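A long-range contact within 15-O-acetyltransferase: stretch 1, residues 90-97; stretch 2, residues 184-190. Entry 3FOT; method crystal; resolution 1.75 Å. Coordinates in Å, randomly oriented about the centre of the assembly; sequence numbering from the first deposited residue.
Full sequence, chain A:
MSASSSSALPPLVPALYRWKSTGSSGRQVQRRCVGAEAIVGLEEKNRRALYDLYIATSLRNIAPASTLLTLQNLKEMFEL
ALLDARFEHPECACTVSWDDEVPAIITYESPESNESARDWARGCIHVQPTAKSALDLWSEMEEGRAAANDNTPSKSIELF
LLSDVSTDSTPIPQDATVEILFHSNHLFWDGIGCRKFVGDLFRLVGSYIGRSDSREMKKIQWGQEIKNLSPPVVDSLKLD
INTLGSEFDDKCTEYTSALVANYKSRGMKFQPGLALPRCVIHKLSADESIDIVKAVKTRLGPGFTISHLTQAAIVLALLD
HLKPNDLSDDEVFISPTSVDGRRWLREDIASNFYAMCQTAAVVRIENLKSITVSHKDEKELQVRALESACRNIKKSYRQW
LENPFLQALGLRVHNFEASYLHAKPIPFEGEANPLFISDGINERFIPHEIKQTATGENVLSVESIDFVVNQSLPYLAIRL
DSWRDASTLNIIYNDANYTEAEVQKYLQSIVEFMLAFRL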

# COMPACT_ATOMS: atom_id res chain seq x y z
N PRO A 90 6.89 -16.79 -1.46
CA PRO A 90 6.86 -17.14 -0.02
C PRO A 90 6.86 -15.98 0.97
O PRO A 90 6.81 -16.24 2.18
N GLU A 91 6.87 -14.74 0.50
CA GLU A 91 6.68 -13.60 1.38
C GLU A 91 5.41 -13.75 2.21
O GLU A 91 5.36 -13.25 3.32
N CYS A 92 4.40 -14.44 1.67
CA CYS A 92 3.12 -14.63 2.35
C CYS A 92 3.20 -15.47 3.64
O CYS A 92 2.22 -15.52 4.41
N ALA A 93 4.35 -16.12 3.89
CA ALA A 93 4.54 -16.83 5.16
C ALA A 93 5.82 -16.46 5.93
O ALA A 93 6.22 -17.20 6.85
N CYS A 94 6.44 -15.35 5.57
CA CYS A 94 7.56 -14.85 6.36
C CYS A 94 7.02 -14.40 7.73
O CYS A 94 5.83 -14.07 7.87
N THR A 95 7.90 -14.41 8.73
CA THR A 95 7.55 -14.02 10.08
C THR A 95 8.55 -12.96 10.56
O THR A 95 9.61 -12.78 9.97
N VAL A 96 8.22 -12.30 11.66
CA VAL A 96 9.04 -11.21 12.14
C VAL A 96 9.51 -11.49 13.55
O VAL A 96 8.77 -12.07 14.37
N SER A 97 10.74 -11.07 13.83
CA SER A 97 11.27 -11.07 15.19
C SER A 97 12.14 -9.85 15.39
O SER A 97 12.49 -9.15 14.43
N SER A 184 -2.65 -7.69 5.82
CA SER A 184 -1.22 -8.00 5.76
C SER A 184 -0.39 -7.15 6.70
O SER A 184 -0.64 -5.97 6.87
N ASN A 185 0.60 -7.79 7.33
CA ASN A 185 1.65 -7.07 8.02
C ASN A 185 2.48 -6.36 6.94
O ASN A 185 2.97 -7.00 6.00
N HIS A 186 2.60 -5.03 7.08
CA HIS A 186 3.27 -4.24 6.06
C HIS A 186 4.77 -4.57 5.97
O HIS A 186 5.40 -4.22 4.99
N LEU A 187 5.34 -5.25 6.97
CA LEU A 187 6.78 -5.54 6.90
C LEU A 187 7.15 -6.30 5.61
O LEU A 187 8.22 -6.08 5.05
N PHE A 188 6.27 -7.20 5.15
CA PHE A 188 6.66 -8.20 4.14
C PHE A 188 6.33 -7.81 2.69
O PHE A 188 6.59 -8.58 1.73
N TRP A 189 5.76 -6.62 2.55
CA TRP A 189 5.27 -6.14 1.25
C TRP A 189 5.32 -4.64 1.15
O TRP A 189 5.23 -3.95 2.15
N ASP A 190 5.34 -4.11 -0.07
CA ASP A 190 4.77 -2.77 -0.21
C ASP A 190 3.39 -2.90 -0.84
O ASP A 190 2.93 -4.01 -1.12

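The two stretches meet mainly through apolar packing, and no hydrogen bond crosses between them. Together they bury 367 Å².

Phe188 is the centre of the contact and has the largest covered area. Its CA-to-CB bond points toward stretch 1, with chi1 m (-50°) and chi2 -69°. Cys94, also pointing toward its partner with chi1 m, sets CB 3.5 Å from Phe188 CD1. The carbonyl Cys94 O lies over one face of the ring. The backbone of the strand passes the ring edge, where Thr95 C is 3.6 Å and Val96 N 3.8 Å from Phe188 CZ. The CA-to-CB bond of Thr95 points away.

Val96 points toward stretch 2 with chi1 p. Val96 CB is 4.0 Å from Phe188 CZ, and Val96 CG2 is 3.2 Å from Leu187 CD2, a tight apolar contact. Leu187 also points inward, with chi1 t and chi2 p.

Trp189 starts sideways, but its ring end comes nearer to stretch 1; chi1 is m (-39°) and chi2 is 90°. A CH-pi contact forms here: Glu91 CB sits 4.2 Å from the centroid of the Trp189 six-membered ring, over its face. Cys92, with chi1 p, adds its CB at 3.9 Å from Trp189 CH2.

Several polar groups find partners elsewhere in the structure, among them Glu91 OE2, Asn185 ND2 and Trp189 NE1. Glu91 (chi1 m, chi2 p) begins toward stretch 2, but its end leads away. Its CB and CG are the parts that pack, and Glu91 CG is 3.9 Å from Phe188 O. Asn185, chi1 t, points toward stretch 1 yet bonds within its own turn: Leu187 N donates to Asn185 OD1 at 3.0 Å.

Pro90, Ala93 and Ser97 point away and make no contact.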

# COMPACT_ATOMS: atom_id res chain seq x y z
CB PRO A 90 8.10 -18.03 0.18
CG PRO A 90 8.79 -18.13 -1.17
CD PRO A 90 8.12 -17.22 -2.16
CB GLU A 91 6.57 -12.32 0.55
CG GLU A 91 7.92 -11.81 0.06
CD GLU A 91 8.46 -12.51 -1.16
OE1 GLU A 91 7.76 -13.33 -1.81
OE2 GLU A 91 9.61 -12.19 -1.49
CB CYS A 92 2.09 -15.22 1.38
SG CYS A 92 2.50 -16.92 0.89
CB ALA A 93 4.48 -18.35 4.94
CB CYS A 94 8.29 -13.70 5.65
SG CYS A 94 9.17 -14.19 4.15
CB THR A 95 7.60 -15.24 11.02
OG1 THR A 95 8.89 -15.87 10.93
CG2 THR A 95 6.52 -16.25 10.64
CB VAL A 96 8.27 -9.87 12.12
CG1 VAL A 96 7.06 -9.88 13.04
CG2 VAL A 96 9.21 -8.71 12.51
CB SER A 97 12.10 -12.33 15.48
OG SER A 97 13.22 -12.46 14.64
CB SER A 184 -0.66 -7.84 4.35
OG SER A 184 -1.08 -8.91 3.52
CB ASN A 185 2.52 -8.06 8.80
CG ASN A 185 3.46 -7.37 9.76
OD1 ASN A 185 4.06 -6.31 9.42
ND2 ASN A 185 3.63 -7.95 10.93
CB HIS A 186 3.09 -2.75 6.35
CG HIS A 186 3.31 -1.85 5.17
ND1 HIS A 186 2.65 -0.65 5.02
CD2 HIS A 186 4.10 -1.98 4.07
CE1 HIS A 186 3.06 -0.06 3.91
NE2 HIS A 186 3.93 -0.84 3.32
CB LEU A 187 7.22 -6.37 8.14
CG LEU A 187 8.70 -6.71 8.27
CD1 LEU A 187 9.61 -5.45 8.11
CD2 LEU A 187 8.93 -7.40 9.63
CB PHE A 188 6.03 -9.57 4.48
CG PHE A 188 6.25 -9.98 5.91
CD1 PHE A 188 7.52 -10.33 6.38
CD2 PHE A 188 5.20 -9.97 6.81
CE1 PHE A 188 7.69 -10.69 7.73
CE2 PHE A 188 5.37 -10.32 8.14
CZ PHE A 188 6.60 -10.68 8.60
CB TRP A 189 3.78 -6.46 1.10
CG TRP A 189 3.30 -7.79 1.61
CD1 TRP A 189 2.83 -8.07 2.87
CD2 TRP A 189 3.18 -9.00 0.86
NE1 TRP A 189 2.43 -9.38 2.95
CE2 TRP A 189 2.63 -9.98 1.73
CE3 TRP A 189 3.48 -9.37 -0.47
CZ2 TRP A 189 2.38 -11.29 1.32
CZ3 TRP A 189 3.24 -10.69 -0.87
CH2 TRP A 189 2.68 -11.62 0.02
CB ASP A 190 5.70 -1.80 -0.96
CG ASP A 190 6.11 -2.31 -2.31
OD1 ASP A 190 5.46 -3.22 -2.85
OD2 ASP A 190 7.08 -1.73 -2.87